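PDB 5Y6I: transcriptional regulator KdgR from Pseudomonas aeruginosa, which probably binds DNA and acts as an IclR-type transcription factor, with a helix-turn-helix domain and a C-terminal effector domain. Local coordinates for residues M91-S96 with W257-D262; G121-Q126 with G141-L146. One frame throughout, in Å; residues are numbered along the deposited sequence.

In the fold
Both contacts belong to the effector part of the chain, and their centres lie about 20 Å apart. Interaction 1 joins the start of helix 93-108 to the end of helix 244-258, about 6 Å from the centre of the chain and beside the second subunit. Interaction 2 lies further out, about 18 Å from that centre, where loop 141-146 pairs with the outer edge of strand 121-128. Interaction 1 rests on methionine packing between side chains and backbone. Interaction 2 rests on backbone hydrogen bonds, with a small apolar patch beside them. L94 touches V125 and Q126, so helix 93-108 links the two. Each contact is partly buried.

Interaction 1 (M91-S96 with W257-D262); sequences MDVLKS and WRMGYD
M259 lies between the two segments and packs on M91, V93 and S96. The contact is mainly apolar. The thioether of M259 crosses V93, with SD 3.7 Å from V93 CB. The chain then bends at chi3 (70°), which puts the CE methyl near the turn into helix 93-108. There CE lies 3.4 Å from V93 N and 3.7 Å from M91 CB. M91 answers with its own sulfur: M91 SD is 3.5 Å from M259 O. At the other end of the patch, M259 CG sits 3.7 Å from S96 OG.

The polar part is local to segment 91-96. D92 is the N-cap of helix 93-108. Its carboxylate accepts weak bonds from L94 N and K95 N, one on each oxygen. D92 O is also held, by S96 N and by S96 OG. The hydroxyl bond is 3.1 Å from S96 OG to D92 O and comes from above the carbonyl plane. S96 OG lies beside its own backbone N (chi1 -34°), on the M259 side of the helix.

Two exposed basic residues, K95 and R258, approach each other. R258 NH1 is 3.2 Å from S96 O, but the angle is too poor for a hydrogen bond. K95 NZ is 4.8 Å from R258 NH1, and these like charges probably repel mildly.

The second subunit borders this site. M91 packs on L81 of that subunit, and W257 makes a cation-pi contact with R78 of that subunit. V93 also packs on strand 223-232 of its own chain. The two helix ends are thus joined by packed, polarisable methionine side chains rather than by directional bonds, while D92 caps the first turn of helix 93-108 weakly and D92 O takes two bonds from S96.

Interaction 2 (G121-Q126 with G141-L146); sequences GATVVQ and GSVLPL
T123 and V143 form a single antiparallel bridge as a non-hydrogen-bonded pair, with their CA atoms 4.4 Å apart. Backbone bonds flank it. V124 N donates to S142 O at 2.7 Å, nearly straight at 177°. On the other side, L144 N donates to A122 O at 3.1 Å. A further bond runs from G141 N to V124 O, but its modelled length is doubtfully short.

The side chains of V124 and L144 meet on one face of the pairing. V124 CG2, anti to the carbonyl carbon, points at the forked end of L144 and lies 3.9 Å from L144 CD1. A122 extends this patch, with its CB 4.3 Å from L144 CB. F113 of strand 111-118 and T151 of helix 150-158 add to its surroundings. T123 and V143 meet more loosely, T123 OG1 being 4.1 Å from V143 CG2. The T123 hydroxyl instead donates to G121 O at 2.8 Å, within its own strand.

Strand 121-128 is outermost in the sheet of this chain, and its inner edge bonds to strand 111-118. V125 and Q126 form a classic beta bulge opposite L114. On the outer edge, backbone bonds from segment 141-146 carry the pairing. The apolar contact is small, with L144 packing on V124 and F113.

Interaction 1 (M91-S96 with W257-D262)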
ATOM      1  N   MET A  91       2.276  -5.903   2.504  1.00 65.27           N
ATOM      2  CA  MET A  91       0.884  -6.018   2.918  1.00 71.75           C
ATOM      3  C   MET A  91       0.222  -7.216   2.242  1.00 72.91           C
ATOM      4  O   MET A  91       0.477  -7.508   1.071  1.00 68.19           O
ATOM      5  CB  MET A  91       0.123  -4.741   2.574  1.00 74.69           C
ATOM      6  CG  MET A  91       0.346  -3.569   3.492  1.00 72.78           C
ATOM      7  SD  MET A  91      -0.763  -2.201   3.076  1.00 87.89           S
ATOM      8  CE  MET A  91      -0.182  -1.775   1.444  1.00 83.81           C
ATOM      9  N   ASP A  92      -0.614  -7.927   3.005  1.00 63.17           N
ATOM     10  CA  ASP A  92      -1.339  -9.090   2.482  1.00 66.07           C
ATOM     11  C   ASP A  92      -2.551  -9.322   3.383  1.00 66.36           C
ATOM     12  O   ASP A  92      -2.418  -9.904   4.462  1.00 66.41           O
ATOM     13  CB  ASP A  92      -0.460 -10.328   2.424  1.00 71.90           C
ATOM     14  CG  ASP A  92      -1.216 -11.544   1.933  1.00 85.46           C
ATOM     15  OD1 ASP A  92      -2.104 -11.366   1.078  1.00 90.79           O
ATOM     16  OD2 ASP A  92      -0.947 -12.670   2.403  1.00 89.65           O
ATOM     17  N   VAL A  93      -3.722  -8.875   2.929  1.00 66.66           N
ATOM     18  CA  VAL A  93      -4.915  -9.054   3.735  1.00 61.29           C
ATOM     19  C   VAL A  93      -5.190 -10.529   3.975  1.00 59.81           C
ATOM     20  O   VAL A  93      -5.837 -10.883   4.958  1.00 62.07           O
ATOM     21  CB  VAL A  93      -6.119  -8.358   3.070  1.00 57.95           C
ATOM     22  CG1 VAL A  93      -6.573  -9.134   1.841  1.00 51.42           C
ATOM     23  CG2 VAL A  93      -7.249  -8.164   4.070  1.00 60.50           C
ATOM     24  N   LEU A  94      -4.697 -11.416   3.114  1.00 60.56           N
ATOM     25  CA  LEU A  94      -4.947 -12.833   3.352  1.00 62.59           C
ATOM     26  C   LEU A  94      -4.153 -13.323   4.549  1.00 69.77           C
ATOM     27  O   LEU A  94      -4.654 -14.132   5.338  1.00 74.41           O
ATOM     28  CB  LEU A  94      -4.617 -13.651   2.108  1.00 58.30           C
ATOM     29  CG  LEU A  94      -5.872 -13.980   1.285  1.00 60.58           C
ATOM     30  CD1 LEU A  94      -6.641 -12.729   0.880  1.00 54.74           C
ATOM     31  CD2 LEU A  94      -5.553 -14.856   0.069  1.00 63.67           C
ATOM     32  N   LYS A  95      -2.921 -12.828   4.707  1.00 68.25           N
ATOM     33  CA  LYS A  95      -2.128 -13.115   5.901  1.00 62.18           C
ATOM     34  C   LYS A  95      -2.755 -12.483   7.138  1.00 57.72           C
ATOM     35  O   LYS A  95      -3.115 -13.182   8.095  1.00 62.50           O
ATOM     36  CB  LYS A  95      -0.691 -12.622   5.702  1.00 76.63           C
ATOM     37  CG  LYS A  95       0.243 -12.779   6.920  1.00 88.00           C
ATOM     38  CD  LYS A  95       0.529 -11.443   7.634  1.00 91.19           C
ATOM     39  CE  LYS A  95       0.828 -11.663   9.120  1.00 94.00           C
ATOM     40  NZ  LYS A  95       0.807 -10.413   9.946  1.00 92.46           N
ATOM     41  N   SER A  96      -2.931 -11.155   7.124  1.00 55.42           N
ATOM     42  CA  SER A  96      -3.333 -10.451   8.342  1.00 56.97           C
ATOM     43  C   SER A  96      -4.712 -10.887   8.831  1.00 61.34           C
ATOM     44  O   SER A  96      -5.004 -10.774  10.028  1.00 66.26           O
ATOM     45  CB  SER A  96      -3.338  -8.929   8.121  1.00 59.16           C
ATOM     46  OG  SER A  96      -2.316  -8.502   7.234  1.00 63.30           O
ATOM     47  N   TRP A 257      -6.275  -1.825  10.837  1.00 67.49           N
ATOM     48  CA  TRP A 257      -5.218  -1.124  11.557  1.00 62.47           C
ATOM     49  C   TRP A 257      -3.922  -1.921  11.555  1.00 68.04           C
ATOM     50  O   TRP A 257      -2.835  -1.336  11.619  1.00 67.94           O
ATOM     51  CB  TRP A 257      -5.691  -0.834  12.976  1.00 64.11           C
ATOM     52  CG  TRP A 257      -4.699  -0.210  13.902  1.00 70.62           C
ATOM     53  CD1 TRP A 257      -4.634   1.101  14.278  1.00 75.33           C
ATOM     54  CD2 TRP A 257      -3.662  -0.885  14.615  1.00 75.97           C
ATOM     55  NE1 TRP A 257      -3.601   1.286  15.166  1.00 83.15           N
ATOM     56  CE2 TRP A 257      -2.989   0.079  15.388  1.00 81.39           C
ATOM     57  CE3 TRP A 257      -3.228  -2.218  14.664  1.00 77.47           C
ATOM     58  CZ2 TRP A 257      -1.901  -0.245  16.202  1.00 80.63           C
ATOM     59  CZ3 TRP A 257      -2.153  -2.540  15.463  1.00 75.91           C
ATOM     60  CH2 TRP A 257      -1.500  -1.557  16.224  1.00 78.80           C
ATOM     61  N   ARG A 258      -4.001  -3.247  11.450  1.00 67.63           N
ATOM     62  CA  ARG A 258      -2.763  -4.009  11.356  1.00 73.09           C
ATOM     63  C   ARG A 258      -2.117  -3.902   9.984  1.00 70.47           C
ATOM     64  O   ARG A 258      -0.911  -4.156   9.856  1.00 74.23           O
ATOM     65  CB  ARG A 258      -3.017  -5.471  11.726  1.00 80.45           C
ATOM     66  CG  ARG A 258      -3.084  -5.647  13.245  1.00 91.92           C
ATOM     67  CD  ARG A 258      -3.802  -6.912  13.699  1.00 96.05           C
ATOM     68  NE  ARG A 258      -3.377  -8.078  12.938  1.00101.81           N
ATOM     69  CZ  ARG A 258      -3.588  -9.331  13.324  1.00104.49           C
ATOM     70  NH1 ARG A 258      -3.183 -10.344  12.567  1.00106.60           N
ATOM     71  NH2 ARG A 258      -4.195  -9.567  14.481  1.00107.32           N
ATOM     72  N   MET A 259      -2.886  -3.537   8.965  1.00 57.20           N
ATOM     73  CA  MET A 259      -2.352  -3.240   7.652  1.00 63.10           C
ATOM     74  C   MET A 259      -1.967  -1.772   7.496  1.00 54.54           C
ATOM     75  O   MET A 259      -1.640  -1.345   6.391  1.00 48.47           O
ATOM     76  CB  MET A 259      -3.367  -3.649   6.586  1.00 69.93           C
ATOM     77  CG  MET A 259      -3.740  -5.119   6.696  1.00 76.94           C
ATOM     78  SD  MET A 259      -4.489  -5.776   5.209  1.00 79.84           S
ATOM     79  CE  MET A 259      -3.056  -5.766   4.155  1.00 78.99           C
ATOM     80  N   GLY A 260      -2.005  -0.985   8.560  1.00 52.57           N
ATOM     81  CA  GLY A 260      -1.498   0.363   8.492  1.00 53.63           C
ATOM     82  C   GLY A 260      -2.554   1.419   8.339  1.00 53.59           C
ATOM     83  O   GLY A 260      -2.232   2.615   8.369  1.00 58.55           O
ATOM     84  N   TYR A 261      -3.800   1.018   8.197  1.00 56.87           N
ATOM     85  CA  TYR A 261      -4.878   1.955   7.934  1.00 60.22           C
ATOM     86  C   TYR A 261      -5.140   2.785   9.177  1.00 56.50           C
ATOM     87  O   TYR A 261      -5.248   2.247  10.276  1.00 57.95           O
ATOM     88  CB  TYR A 261      -6.134   1.176   7.514  1.00 69.77           C
ATOM     89  CG  TYR A 261      -7.314   2.064   7.235  1.00 73.69           C
ATOM     90  CD1 TYR A 261      -7.247   3.040   6.253  1.00 70.48           C
ATOM     91  CD2 TYR A 261      -8.490   1.935   7.960  1.00 78.45           C
ATOM     92  CE1 TYR A 261      -8.310   3.862   6.001  1.00 74.13           C
ATOM     93  CE2 TYR A 261      -9.571   2.750   7.707  1.00 83.97           C
ATOM     94  CZ  TYR A 261      -9.470   3.719   6.732  1.00 84.99           C
ATOM     95  OH  TYR A 261     -10.542   4.544   6.475  1.00 94.31           O
ATOM     96  N   ASP A 262      -5.248   4.095   9.002  1.00 72.78           N
ATOM     97  CA  ASP A 262      -5.362   5.023  10.120  1.00 84.04           C
ATOM     98  C   ASP A 262      -6.789   5.187  10.629  1.00 89.00           C
ATOM     99  O   ASP A 262      -7.005   5.948  11.580  1.00 89.97           O
ATOM    100  CB  ASP A 262      -4.800   6.400   9.730  1.00 92.89           C
ATOM    101  CG  ASP A 262      -5.429   6.970   8.460  1.00101.02           C
ATOM    102  OD1 ASP A 262      -6.616   6.690   8.185  1.00 99.09           O
ATOM    103  OD2 ASP A 262      -4.728   7.720   7.736  1.00108.66           O
TER

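Interaction 2 (G121-Q126 with G141-L146)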
ATOM      1  N   GLY A 121     -15.874 -10.096  -9.728  1.00 77.22           N
ATOM      2  CA  GLY A 121     -16.537  -9.557  -8.567  1.00 69.73           C
ATOM      3  C   GLY A 121     -16.155 -10.249  -7.293  1.00 71.45           C
ATOM      4  O   GLY A 121     -15.113 -10.842  -7.195  1.00 75.37           O
ATOM      5  N   ALA A 122     -17.029 -10.181  -6.316  1.00 69.87           N
ATOM      6  CA  ALA A 122     -16.765 -10.777  -5.034  1.00 62.88           C
ATOM      7  C   ALA A 122     -16.414 -12.219  -5.199  1.00 67.55           C
ATOM      8  O   ALA A 122     -17.136 -12.984  -5.783  1.00 74.04           O
ATOM      9  CB  ALA A 122     -17.951 -10.629  -4.131  1.00 60.09           C
ATOM     10  N   THR A 123     -15.264 -12.578  -4.684  1.00 66.04           N
ATOM     11  CA  THR A 123     -14.775 -13.942  -4.787  1.00 71.18           C
ATOM     12  C   THR A 123     -14.359 -14.398  -3.396  1.00 68.80           C
ATOM     13  O   THR A 123     -13.500 -13.767  -2.767  1.00 70.33           O
ATOM     14  CB  THR A 123     -13.601 -14.012  -5.761  1.00 73.99           C
ATOM     15  OG1 THR A 123     -13.981 -13.409  -6.997  1.00 79.56           O
ATOM     16  CG2 THR A 123     -13.212 -15.431  -6.020  1.00 78.78           C
ATOM     17  N   VAL A 124     -14.983 -15.470  -2.910  1.00 67.09           N
ATOM     18  CA  VAL A 124     -14.697 -15.981  -1.573  1.00 67.94           C
ATOM     19  C   VAL A 124     -13.396 -16.774  -1.622  1.00 69.91           C
ATOM     20  O   VAL A 124     -13.283 -17.753  -2.367  1.00 75.63           O
ATOM     21  CB  VAL A 124     -15.857 -16.838  -1.053  1.00 72.82           C
ATOM     22  CG1 VAL A 124     -15.501 -17.491   0.296  1.00 70.82           C
ATOM     23  CG2 VAL A 124     -17.142 -15.994  -0.967  1.00 68.04           C
ATOM     24  N   VAL A 125     -12.407 -16.346  -0.838  1.00 63.91           N
ATOM     25  CA  VAL A 125     -11.072 -16.929  -0.888  1.00 68.94           C
ATOM     26  C   VAL A 125     -10.683 -17.624   0.404  1.00 76.50           C
ATOM     27  O   VAL A 125      -9.585 -18.191   0.479  1.00 82.54           O
ATOM     28  CB  VAL A 125     -10.007 -15.874  -1.253  1.00 64.34           C
ATOM     29  CG1 VAL A 125     -10.211 -15.402  -2.695  1.00 61.61           C
ATOM     30  CG2 VAL A 125     -10.035 -14.724  -0.261  1.00 58.93           C
ATOM     31  N   GLN A 126     -11.543 -17.610   1.420  1.00 76.83           N
ATOM     32  CA  GLN A 126     -11.161 -18.141   2.721  1.00 75.69           C
ATOM     33  C   GLN A 126     -12.392 -18.179   3.628  1.00 71.35           C
ATOM     34  O   GLN A 126     -13.159 -17.212   3.663  1.00 65.29           O
ATOM     35  CB  GLN A 126     -10.029 -17.277   3.296  1.00 76.61           C
ATOM     36  CG  GLN A 126      -9.992 -17.069   4.766  1.00 89.35           C
ATOM     37  CD  GLN A 126      -8.674 -16.421   5.215  1.00102.81           C
ATOM     38  OE1 GLN A 126      -7.941 -15.848   4.412  1.00116.20           O
ATOM     39  NE2 GLN A 126      -8.377 -16.519   6.499  1.00101.85           N
ATOM     40  N   GLY A 141     -13.721 -20.083  -3.303  1.00 67.57           N
ATOM     41  CA  GLY A 141     -13.924 -20.129  -4.734  1.00 69.04           C
ATOM     42  C   GLY A 141     -15.308 -19.719  -5.191  1.00 75.52           C
ATOM     43  O   GLY A 141     -15.535 -19.611  -6.402  1.00 89.70           O
ATOM     44  N   SER A 142     -16.242 -19.493  -4.276  1.00 70.50           N
ATOM     45  CA  SER A 142     -17.556 -19.023  -4.678  1.00 69.46           C
ATOM     46  C   SER A 142     -17.461 -17.566  -5.080  1.00 75.61           C
ATOM     47  O   SER A 142     -16.749 -16.784  -4.448  1.00 65.55           O
ATOM     48  CB  SER A 142     -18.565 -19.193  -3.542  1.00 63.09           C
ATOM     49  OG  SER A 142     -19.049 -20.538  -3.475  1.00 71.13           O
ATOM     50  N   VAL A 143     -18.143 -17.218  -6.166  1.00 80.55           N
ATOM     51  CA  VAL A 143     -18.315 -15.835  -6.606  1.00 80.78           C
ATOM     52  C   VAL A 143     -19.746 -15.430  -6.272  1.00 80.90           C
ATOM     53  O   VAL A 143     -20.691 -16.096  -6.700  1.00 77.04           O
ATOM     54  CB  VAL A 143     -18.045 -15.668  -8.112  1.00 75.52           C
ATOM     55  CG1 VAL A 143     -18.195 -14.211  -8.511  1.00 71.04           C
ATOM     56  CG2 VAL A 143     -16.660 -16.190  -8.475  1.00 71.66           C
ATOM     57  N   LEU A 144     -19.913 -14.333  -5.506  1.00 83.52           N
ATOM     58  CA  LEU A 144     -21.234 -13.893  -5.070  1.00 81.12           C
ATOM     59  C   LEU A 144     -21.759 -12.782  -5.983  1.00 81.81           C
ATOM     60  O   LEU A 144     -20.990 -12.148  -6.714  1.00 70.73           O
ATOM     61  CB  LEU A 144     -21.161 -13.418  -3.612  1.00 81.24           C
ATOM     62  CG  LEU A 144     -20.330 -14.260  -2.631  1.00 82.13           C
ATOM     63  CD1 LEU A 144     -20.233 -13.616  -1.269  1.00 77.74           C
ATOM     64  CD2 LEU A 144     -20.930 -15.658  -2.507  1.00 87.61           C
ATOM     65  N   PRO A 145     -23.065 -12.510  -5.982  1.00 82.46           N
ATOM     66  CA  PRO A 145     -23.586 -11.480  -6.890  1.00 86.80           C
ATOM     67  C   PRO A 145     -23.245 -10.087  -6.398  1.00 84.05           C
ATOM     68  O   PRO A 145     -23.043  -9.862  -5.203  1.00 83.29           O
ATOM     69  CB  PRO A 145     -25.101 -11.719  -6.876  1.00 86.93           C
ATOM     70  CG  PRO A 145     -25.381 -12.320  -5.548  1.00 84.97           C
ATOM     71  CD  PRO A 145     -24.138 -13.119  -5.173  1.00 84.30           C
ATOM     72  N   LEU A 146     -23.179  -9.137  -7.342  1.00 79.86           N
ATOM     73  CA  LEU A 146     -22.832  -7.776  -6.944  1.00 79.45           C
ATOM     74  C   LEU A 146     -23.957  -7.133  -6.145  1.00 78.34           C
ATOM     75  O   LEU A 146     -23.706  -6.507  -5.112  1.00 75.00           O
ATOM     76  CB  LEU A 146     -22.489  -6.909  -8.162  1.00 80.57           C
ATOM     77  CG  LEU A 146     -21.945  -5.522  -7.810  1.00 75.81           C
ATOM     78  CD1 LEU A 146     -20.445  -5.518  -7.585  1.00 74.20           C
ATOM     79  CD2 LEU A 146     -22.298  -4.523  -8.847  1.00 81.75           C
TER